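Local coordinates for insecticidal crystal protein Cry35Ab1 (Bacillus thuringiensis, PDB 4JP0), which forms one half of a binary insecticidal toxin active on western corn rootworm larvae, needing its partner Cry34Ab1 for maximal toxicity, at residues W233-D238 with K288-Y293; N252-M257 with E282-T287. All coordinates share one frame; numbering follows the deposited sequence.

Contact 1: W233-D238 with K288-Y293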
ATOM      1  N   TRP A 233     -17.799 -13.308   6.965  1.00 32.38           N
ATOM      2  CA  TRP A 233     -16.577 -12.522   7.038  1.00 31.91           C
ATOM      3  C   TRP A 233     -15.953 -12.550   5.663  1.00 31.84           C
ATOM      4  O   TRP A 233     -16.511 -13.158   4.741  1.00 31.79           O
ATOM      5  CB  TRP A 233     -15.629 -13.050   8.104  1.00 31.44           C
ATOM      6  CG  TRP A 233     -15.174 -14.473   7.880  1.00 31.38           C
ATOM      7  CD1 TRP A 233     -15.850 -15.625   8.186  1.00 30.69           C
ATOM      8  CD2 TRP A 233     -13.921 -14.875   7.339  1.00 31.46           C
ATOM      9  NE1 TRP A 233     -15.090 -16.721   7.846  1.00 28.90           N
ATOM     10  CE2 TRP A 233     -13.899 -16.283   7.318  1.00 31.72           C
ATOM     11  CE3 TRP A 233     -12.818 -14.180   6.839  1.00 32.10           C
ATOM     12  CZ2 TRP A 233     -12.814 -17.006   6.833  1.00 34.16           C
ATOM     13  CZ3 TRP A 233     -11.741 -14.890   6.360  1.00 33.41           C
ATOM     14  CH2 TRP A 233     -11.743 -16.290   6.352  1.00 32.64           C
ATOM     15  N   GLY A 234     -14.801 -11.912   5.523  1.00 31.69           N
ATOM     16  CA  GLY A 234     -14.150 -11.830   4.225  1.00 32.20           C
ATOM     17  C   GLY A 234     -14.391 -10.450   3.628  1.00 32.16           C
ATOM     18  O   GLY A 234     -14.212  -9.428   4.292  1.00 30.81           O
ATOM     19  N   THR A 235     -14.832 -10.420   2.383  1.00 31.87           N
ATOM     20  CA  THR A 235     -15.109  -9.154   1.735  1.00 32.19           C
ATOM     21  C   THR A 235     -16.185  -9.331   0.709  1.00 32.77           C
ATOM     22  O   THR A 235     -16.298 -10.401   0.114  1.00 33.69           O
ATOM     23  CB  THR A 235     -13.843  -8.587   1.079  1.00 32.02           C
ATOM     24  OG1 THR A 235     -14.149  -7.325   0.466  1.00 31.17           O
ATOM     25  CG2 THR A 235     -13.407  -9.473  -0.090  1.00 30.60           C
ATOM     26  N   GLU A 236     -16.982  -8.291   0.514  1.00 33.55           N
ATOM     27  CA  GLU A 236     -18.028  -8.310  -0.493  1.00 35.51           C
ATOM     28  C   GLU A 236     -17.610  -7.455  -1.667  1.00 35.15           C
ATOM     29  O   GLU A 236     -18.369  -7.270  -2.617  1.00 36.23           O
ATOM     30  CB  GLU A 236     -19.353  -7.782   0.065  1.00 36.93           C
ATOM     31  CG  GLU A 236     -20.047  -8.723   1.039  1.00 40.57           C
ATOM     32  CD  GLU A 236     -21.381  -8.189   1.523  1.00 45.64           C
ATOM     33  OE1 GLU A 236     -21.727  -7.036   1.171  1.00 47.22           O
ATOM     34  OE2 GLU A 236     -22.076  -8.920   2.272  1.00 48.98           O
ATOM     35  N   ILE A 237     -16.390  -6.941  -1.603  1.00 34.15           N
ATOM     36  CA  ILE A 237     -15.863  -6.102  -2.654  1.00 34.18           C
ATOM     37  C   ILE A 237     -15.206  -6.966  -3.729  1.00 34.05           C
ATOM     38  O   ILE A 237     -14.566  -7.963  -3.426  1.00 33.09           O
ATOM     39  CB  ILE A 237     -14.840  -5.103  -2.050  1.00 34.16           C
ATOM     40  CG1 ILE A 237     -15.516  -4.253  -0.981  1.00 35.18           C
ATOM     41  CG2 ILE A 237     -14.218  -4.209  -3.147  1.00 35.24           C
ATOM     42  CD1 ILE A 237     -16.860  -3.672  -1.444  1.00 37.51           C
ATOM     43  N   ASP A 238     -15.418  -6.601  -4.986  1.00 33.90           N
ATOM     44  CA  ASP A 238     -14.728  -7.234  -6.092  1.00 34.62           C
ATOM     45  C   ASP A 238     -13.269  -6.746  -6.085  1.00 33.49           C
ATOM     46  O   ASP A 238     -13.016  -5.545  -6.214  1.00 32.96           O
ATOM     47  CB  ASP A 238     -15.398  -6.809  -7.377  1.00 35.03           C
ATOM     48  CG  ASP A 238     -14.697  -7.341  -8.580  1.00 38.22           C
ATOM     49  OD1 ASP A 238     -13.619  -7.966  -8.443  1.00 41.51           O
ATOM     50  OD2 ASP A 238     -15.153  -7.167  -9.710  1.00 41.96           O
ATOM     51  N   LYS A 288      -5.213 -18.583  -1.595  1.00 37.58           N
ATOM     52  CA  LYS A 288      -6.592 -18.225  -1.926  1.00 37.11           C
ATOM     53  C   LYS A 288      -6.897 -16.741  -1.687  1.00 36.52           C
ATOM     54  O   LYS A 288      -6.654 -16.249  -0.611  1.00 36.20           O
ATOM     55  CB  LYS A 288      -7.580 -19.077  -1.120  1.00 37.29           C
ATOM     56  CG  LYS A 288      -9.030 -18.881  -1.521  1.00 38.36           C
ATOM     57  CD  LYS A 288      -9.946 -19.849  -0.777  1.00 42.82           C
ATOM     58  CE  LYS A 288     -11.371 -19.890  -1.377  1.00 43.75           C
ATOM     59  NZ  LYS A 288     -12.184 -18.640  -1.161  1.00 39.26           N
ATOM     60  N   ILE A 289      -7.434 -16.060  -2.700  1.00 35.39           N
ATOM     61  CA  ILE A 289      -7.859 -14.675  -2.599  1.00 34.71           C
ATOM     62  C   ILE A 289      -9.027 -14.559  -1.645  1.00 34.70           C
ATOM     63  O   ILE A 289      -9.853 -15.448  -1.600  1.00 34.48           O
ATOM     64  CB  ILE A 289      -8.287 -14.152  -3.986  1.00 35.23           C
ATOM     65  CG1 ILE A 289      -8.515 -12.640  -3.949  1.00 36.17           C
ATOM     66  CG2 ILE A 289      -9.550 -14.834  -4.453  1.00 34.32           C
ATOM     67  CD1 ILE A 289      -8.541 -11.972  -5.327  1.00 38.91           C
ATOM     68  N   MET A 290      -9.116 -13.470  -0.882  1.00 34.01           N
ATOM     69  CA  MET A 290     -10.260 -13.356   0.025  1.00 34.87           C
ATOM     70  C   MET A 290     -11.575 -13.164  -0.715  1.00 35.09           C
ATOM     71  O   MET A 290     -11.709 -12.275  -1.568  1.00 34.26           O
ATOM     72  CB  MET A 290     -10.116 -12.198   1.004  1.00 33.88           C
ATOM     73  CG  MET A 290     -11.271 -12.187   2.010  1.00 35.22           C
ATOM     74  SD  MET A 290     -11.207 -10.722   2.981  1.00 35.28           S
ATOM     75  CE  MET A 290      -9.710 -11.030   3.937  1.00 35.84           C
ATOM     76  N   GLU A 291     -12.569 -13.970  -0.387  1.00 36.10           N
ATOM     77  CA  GLU A 291     -13.893 -13.741  -0.908  1.00 37.19           C
ATOM     78  C   GLU A 291     -14.884 -13.507   0.231  1.00 37.24           C
ATOM     79  O   GLU A 291     -14.554 -12.893   1.188  1.00 36.12           O
ATOM     80  CB  GLU A 291     -14.356 -14.859  -1.818  1.00 38.37           C
ATOM     81  CG  GLU A 291     -13.258 -15.672  -2.402  1.00 42.56           C
ATOM     82  CD  GLU A 291     -13.732 -16.714  -3.372  1.00 47.99           C
ATOM     83  OE1 GLU A 291     -14.951 -16.992  -3.466  1.00 50.26           O
ATOM     84  OE2 GLU A 291     -12.854 -17.235  -4.057  1.00 52.09           O
ATOM     85  N   LYS A 292     -16.091 -14.004   0.080  1.00 37.51           N
ATOM     86  CA  LYS A 292     -17.128 -13.913   1.100  1.00 39.10           C
ATOM     87  C   LYS A 292     -17.301 -15.308   1.738  1.00 39.22           C
ATOM     88  O   LYS A 292     -17.526 -16.288   1.026  1.00 37.32           O
ATOM     89  CB  LYS A 292     -18.436 -13.437   0.450  1.00 39.44           C
ATOM     90  CG  LYS A 292     -19.623 -13.310   1.378  1.00 42.36           C
ATOM     91  CD  LYS A 292     -20.786 -12.589   0.683  1.00 47.20           C
ATOM     92  CE  LYS A 292     -21.989 -12.406   1.615  1.00 50.85           C
ATOM     93  NZ  LYS A 292     -22.735 -11.106   1.398  1.00 52.45           N
ATOM     94  N   TYR A 293     -17.199 -15.396   3.068  1.00 40.12           N
ATOM     95  CA  TYR A 293     -17.314 -16.686   3.773  1.00 41.40           C
ATOM     96  C   TYR A 293     -18.334 -16.732   4.901  1.00 42.46           C
ATOM     97  O   TYR A 293     -18.867 -15.704   5.310  1.00 42.09           O
ATOM     98  CB  TYR A 293     -15.961 -17.098   4.355  1.00 41.70           C
ATOM     99  CG  TYR A 293     -14.849 -17.015   3.356  1.00 39.82           C
ATOM    100  CD1 TYR A 293     -13.936 -15.964   3.397  1.00 38.74           C
ATOM    101  CD2 TYR A 293     -14.722 -17.976   2.347  1.00 39.01           C
ATOM    102  CE1 TYR A 293     -12.924 -15.873   2.473  1.00 38.77           C
ATOM    103  CE2 TYR A 293     -13.722 -17.889   1.416  1.00 40.12           C
ATOM    104  CZ  TYR A 293     -12.820 -16.835   1.486  1.00 38.05           C
ATOM    105  OH  TYR A 293     -11.814 -16.739   0.573  1.00 38.38           O
TER
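Tyr293 lies across one face of the Trp233 indole, crossing it obliquely. Its CB stands over the five-membered ring, 3.9 Å from that centroid and 3.6 Å from Trp233 NE1, a CH-pi contact. CG drifts over the CE2 and CZ2 bond; CD1 then lies above the six-membered ring, offset toward the rim and 3.7 Å from Trp233 CH2. CE1 is the last ring atom near the indole, at CH2 and CZ3. The two planes are inclined by 38°. At the tip, Tyr293 OH turns back to its own segment: it takes bonds from Lys288 NZ and from the backbone N of Glu291, while Lys288 NZ also pairs with Glu291 OE2. On the indole side, chi1 of 61° puts Trp233 CG between the backbone N and the carbonyl carbon. Trp233 NE1, under Tyr293 CB, is buried without a polar partner.

Here, within the P42 region that marks the toxin_10 family, strands 225-234 and 292-301 form a two-stranded antiparallel ribbon, and Trp233 with Tyr293 is a hydrogen-bonded pair: Trp233 N gives to Tyr293 O (3.1 Å), and Tyr293 N returns to Trp233 O in a nearly straight bond. Gly234 faces Lys292, its CA 3.2 Å from Glu291 O in a CA-H...O contact; a CB there would collide with that oxygen. The same Glu291 O takes the N-H of Thr235 at 2.8 Å. Met290 SD lies 3.3 Å from Gly234 C and also touches Thr235 CB. Thr235 OG1 bonds to Gln334 O of strand 327-346 and accepts from Ile237 N, an ST turn. On the solvent-exposed side Glu236 OE2 and Lys292 NZ form a salt bridge, but the modelled 2.4 Å is doubtfully short.

Contact 2: N252-M257 with E282-T287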
ATOM      1  N   ASN A 252      -5.459 -11.787   0.492  1.00 28.19           N
ATOM      2  CA  ASN A 252      -5.804 -13.216   0.533  1.00 28.95           C
ATOM      3  C   ASN A 252      -6.576 -13.597   1.788  1.00 29.28           C
ATOM      4  O   ASN A 252      -6.798 -12.767   2.680  1.00 28.72           O
ATOM      5  CB  ASN A 252      -4.551 -14.069   0.391  1.00 29.06           C
ATOM      6  CG  ASN A 252      -4.115 -14.196  -1.032  1.00 29.57           C
ATOM      7  OD1 ASN A 252      -4.748 -13.639  -1.934  1.00 30.23           O
ATOM      8  ND2 ASN A 252      -3.025 -14.936  -1.259  1.00 29.27           N
ATOM      9  N   ILE A 253      -6.972 -14.868   1.875  1.00 29.27           N
ATOM     10  CA  ILE A 253      -7.862 -15.308   2.957  1.00 31.05           C
ATOM     11  C   ILE A 253      -7.281 -15.090   4.375  1.00 30.95           C
ATOM     12  O   ILE A 253      -7.992 -15.025   5.398  1.00 30.99           O
ATOM     13  CB  ILE A 253      -8.267 -16.795   2.668  1.00 30.27           C
ATOM     14  CG1 ILE A 253      -9.388 -17.270   3.587  1.00 30.97           C
ATOM     15  CG2 ILE A 253      -7.053 -17.718   2.750  1.00 30.93           C
ATOM     16  CD1 ILE A 253     -10.062 -18.539   3.103  1.00 36.74           C
ATOM     17  N   ASP A 254      -5.971 -15.029   4.359  1.00 30.72           N
ATOM     18  CA  ASP A 254      -4.991 -14.757   5.384  1.00 31.58           C
ATOM     19  C   ASP A 254      -5.091 -13.280   5.867  1.00 30.69           C
ATOM     20  O   ASP A 254      -4.547 -12.883   6.913  1.00 29.02           O
ATOM     21  CB  ASP A 254      -3.663 -14.900   4.544  1.00 33.30           C
ATOM     22  CG  ASP A 254      -2.385 -14.818   5.367  1.00 36.78           C
ATOM     23  OD1 ASP A 254      -2.132 -13.778   6.040  1.00 46.14           O
ATOM     24  OD2 ASP A 254      -1.537 -15.724   5.368  1.00 37.79           O
ATOM     25  N   SER A 255      -5.791 -12.461   5.092  1.00 29.83           N
ATOM     26  CA  SER A 255      -5.733 -10.992   5.265  1.00 28.41           C
ATOM     27  C   SER A 255      -4.331 -10.462   4.944  1.00 28.22           C
ATOM     28  O   SER A 255      -4.020  -9.283   5.175  1.00 26.41           O
ATOM     29  CB  SER A 255      -6.173 -10.520   6.650  1.00 28.94           C
ATOM     30  OG  SER A 255      -7.587 -10.554   6.768  1.00 28.48           O
ATOM     31  N   GLY A 256      -3.475 -11.319   4.403  1.00 27.36           N
ATOM     32  CA  GLY A 256      -2.162 -10.838   4.002  1.00 27.94           C
ATOM     33  C   GLY A 256      -2.213 -10.423   2.542  1.00 27.58           C
ATOM     34  O   GLY A 256      -3.127 -10.793   1.820  1.00 26.73           O
ATOM     35  N   MET A 257      -1.225  -9.670   2.095  1.00 27.53           N
ATOM     36  CA  MET A 257      -1.263  -9.213   0.720  1.00 28.62           C
ATOM     37  C   MET A 257      -0.483 -10.156  -0.201  1.00 28.74           C
ATOM     38  O   MET A 257       0.481 -10.791   0.217  1.00 29.08           O
ATOM     39  CB  MET A 257      -0.735  -7.777   0.588  1.00 28.81           C
ATOM     40  CG  MET A 257       0.591  -7.539   1.279  1.00 30.04           C
ATOM     41  SD  MET A 257       1.089  -5.787   1.196  1.00 31.24           S
ATOM     42  CE  MET A 257       2.750  -5.959   1.756  1.00 29.67           C
ATOM     43  N   GLU A 282       0.815  -7.870   6.637  1.00 28.01           N
ATOM     44  CA  GLU A 282       1.671  -9.025   6.454  1.00 30.14           C
ATOM     45  C   GLU A 282       1.598  -9.543   5.024  1.00 30.23           C
ATOM     46  O   GLU A 282       0.603  -9.349   4.329  1.00 30.26           O
ATOM     47  CB  GLU A 282       1.225 -10.134   7.425  1.00 31.17           C
ATOM     48  CG  GLU A 282       1.559  -9.808   8.875  1.00 36.07           C
ATOM     49  CD  GLU A 282       1.187 -10.904   9.857  1.00 45.46           C
ATOM     50  OE1 GLU A 282       0.477 -11.876   9.469  1.00 48.18           O
ATOM     51  OE2 GLU A 282       1.614 -10.784  11.037  1.00 49.66           O
ATOM     52  N   TYR A 283       2.678 -10.171   4.581  1.00 30.08           N
ATOM     53  CA  TYR A 283       2.655 -10.923   3.348  1.00 30.84           C
ATOM     54  C   TYR A 283       1.786 -12.143   3.615  1.00 31.54           C
ATOM     55  O   TYR A 283       1.840 -12.746   4.707  1.00 32.27           O
ATOM     56  CB  TYR A 283       4.060 -11.386   2.976  1.00 29.92           C
ATOM     57  CG  TYR A 283       5.026 -10.252   2.673  1.00 31.24           C
ATOM     58  CD1 TYR A 283       6.120 -10.003   3.482  1.00 31.42           C
ATOM     59  CD2 TYR A 283       4.851  -9.446   1.573  1.00 31.85           C
ATOM     60  CE1 TYR A 283       7.016  -8.973   3.189  1.00 32.42           C
ATOM     61  CE2 TYR A 283       5.739  -8.413   1.287  1.00 31.02           C
ATOM     62  CZ  TYR A 283       6.799  -8.186   2.106  1.00 31.46           C
ATOM     63  OH  TYR A 283       7.667  -7.171   1.835  1.00 31.66           O
ATOM     64  N   SER A 284       0.973 -12.504   2.631  1.00 31.86           N
ATOM     65  CA  SER A 284       0.101 -13.659   2.765  1.00 32.60           C
ATOM     66  C   SER A 284       0.890 -14.951   2.804  1.00 34.14           C
ATOM     67  O   SER A 284       1.976 -15.037   2.232  1.00 33.92           O
ATOM     68  CB  SER A 284      -0.902 -13.711   1.621  1.00 31.76           C
ATOM     69  OG  SER A 284      -1.668 -14.903   1.676  1.00 32.72           O
ATOM     70  N   HIS A 285       0.328 -15.951   3.483  1.00 35.88           N
ATOM     71  CA  HIS A 285       0.935 -17.284   3.549  1.00 38.62           C
ATOM     72  C   HIS A 285       0.011 -18.283   2.855  1.00 38.78           C
ATOM     73  O   HIS A 285       0.219 -19.502   2.902  1.00 39.79           O
ATOM     74  CB  HIS A 285       1.137 -17.692   5.010  1.00 40.22           C
ATOM     75  CG  HIS A 285       2.282 -17.000   5.682  1.00 43.63           C
ATOM     76  ND1 HIS A 285       2.434 -15.630   5.682  1.00 48.29           N
ATOM     77  CD2 HIS A 285       3.325 -17.492   6.394  1.00 47.70           C
ATOM     78  CE1 HIS A 285       3.527 -15.306   6.352  1.00 49.07           C
ATOM     79  NE2 HIS A 285       4.087 -16.418   6.794  1.00 49.45           N
ATOM     80  N   GLU A 286      -1.024 -17.758   2.218  1.00 38.72           N
ATOM     81  CA  GLU A 286      -2.021 -18.550   1.542  1.00 38.74           C
ATOM     82  C   GLU A 286      -2.028 -18.249   0.067  1.00 38.55           C
ATOM     83  O   GLU A 286      -1.418 -17.285  -0.400  1.00 37.84           O
ATOM     84  CB  GLU A 286      -3.416 -18.257   2.104  1.00 39.32           C
ATOM     85  CG  GLU A 286      -3.573 -18.446   3.605  1.00 39.88           C
ATOM     86  CD  GLU A 286      -3.679 -19.904   4.058  1.00 40.68           C
ATOM     87  OE1 GLU A 286      -3.816 -20.845   3.223  1.00 36.00           O
ATOM     88  OE2 GLU A 286      -3.636 -20.107   5.289  1.00 41.26           O
ATOM     89  N   THR A 287      -2.747 -19.077  -0.675  1.00 38.29           N
ATOM     90  CA  THR A 287      -2.846 -18.884  -2.097  1.00 38.74           C
ATOM     91  C   THR A 287      -4.252 -18.451  -2.503  1.00 38.47           C
ATOM     92  O   THR A 287      -4.468 -17.971  -3.620  1.00 38.83           O
ATOM     93  CB  THR A 287      -2.415 -20.167  -2.823  1.00 39.52           C
ATOM     94  OG1 THR A 287      -2.338 -19.921  -4.228  1.00 42.46           O
ATOM     95  CG2 THR A 287      -3.472 -21.233  -2.710  1.00 39.89           C
TER
HETATM   96  O   HOH W   1      -2.328 -16.161  -4.078  1.00 35.44           O
HETATM   97  O   HOH W   2      -1.870  -7.908   7.408  1.00 43.21           O
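Met257 and Tyr283 join the two loops by a single backbone bridge. Met257 N donates to Glu282 O at 2.9 Å, and Ser284 N donates to Met257 O at 3.0 Å. Gly256 lies against this bridge with its CA 3.2 Å from Glu282 O; a CB would clash with Ser284 CA.

Side-chain hydrogen bonds continue the join toward the type I turn that runs from Asn252 to Ser255. Asp254 OD2 takes the backbone N of His285 at 2.7 Å, from above the carboxylate plane. Asp254 points toward the 282-287 loop from CB on, with CG anti to the backbone N (chi1 -174°). The imidazole of His285 is held separately: ND1 donates, in the ring plane, to Tyr283 O. Asn252 ND2 donates to Glu286 O at 3.0 Å with a bent N-H...O angle of 130°, and a water links the same ND2 to Thr287 O. The other end of that amide, OD1, accepts from Gln250 NE2. Ser284 OG accepts from Glu286 N, an ST turn; the same OG touches Asn252 CB and Asp254 CB.

Apolar contact is modest. Ile253 CG2 rests on CB and CG of Glu286, whose chain bends at chi2 (-76°), and CG of Glu286 also meets Asp254 CB. Met257 lies side by side with Tyr283, its CE 3.9 Å from Tyr283 CE2.

Both loops belong to the P42 region of this toxin_10 protein. The loop 252-257 connects the short strands 249-251 and 257-259, while 282-287 leads from helix 272-279 toward strand 292-301. That helix takes up the bridged end, where Leu275 touches Met257, and Lys272, Thr273 and Asn276 touch Tyr283.

Overall arrangement
Contact 2 is nested along the chain inside the loop closed by contact 1, and their centres lie 12 Å apart. Both are partly buried, but contact 1 has the larger buried share: Trp233 and Met290 pack on strand 327-346, while charged side chains, Glu236 and Lys292, lie on its exposed side. Contact 2 joins irregular loops largely through amide, carboxylate and backbone bonds, with water at its margin. Contact 1 closes the end of a two-stranded ribbon, whereas contact 2 ties together loops near helix 272-279. They touch directly: Lys288 O is probably hydrogen-bonded to Ile253 N, and Tyr293 OH packs on Ile253 CD1.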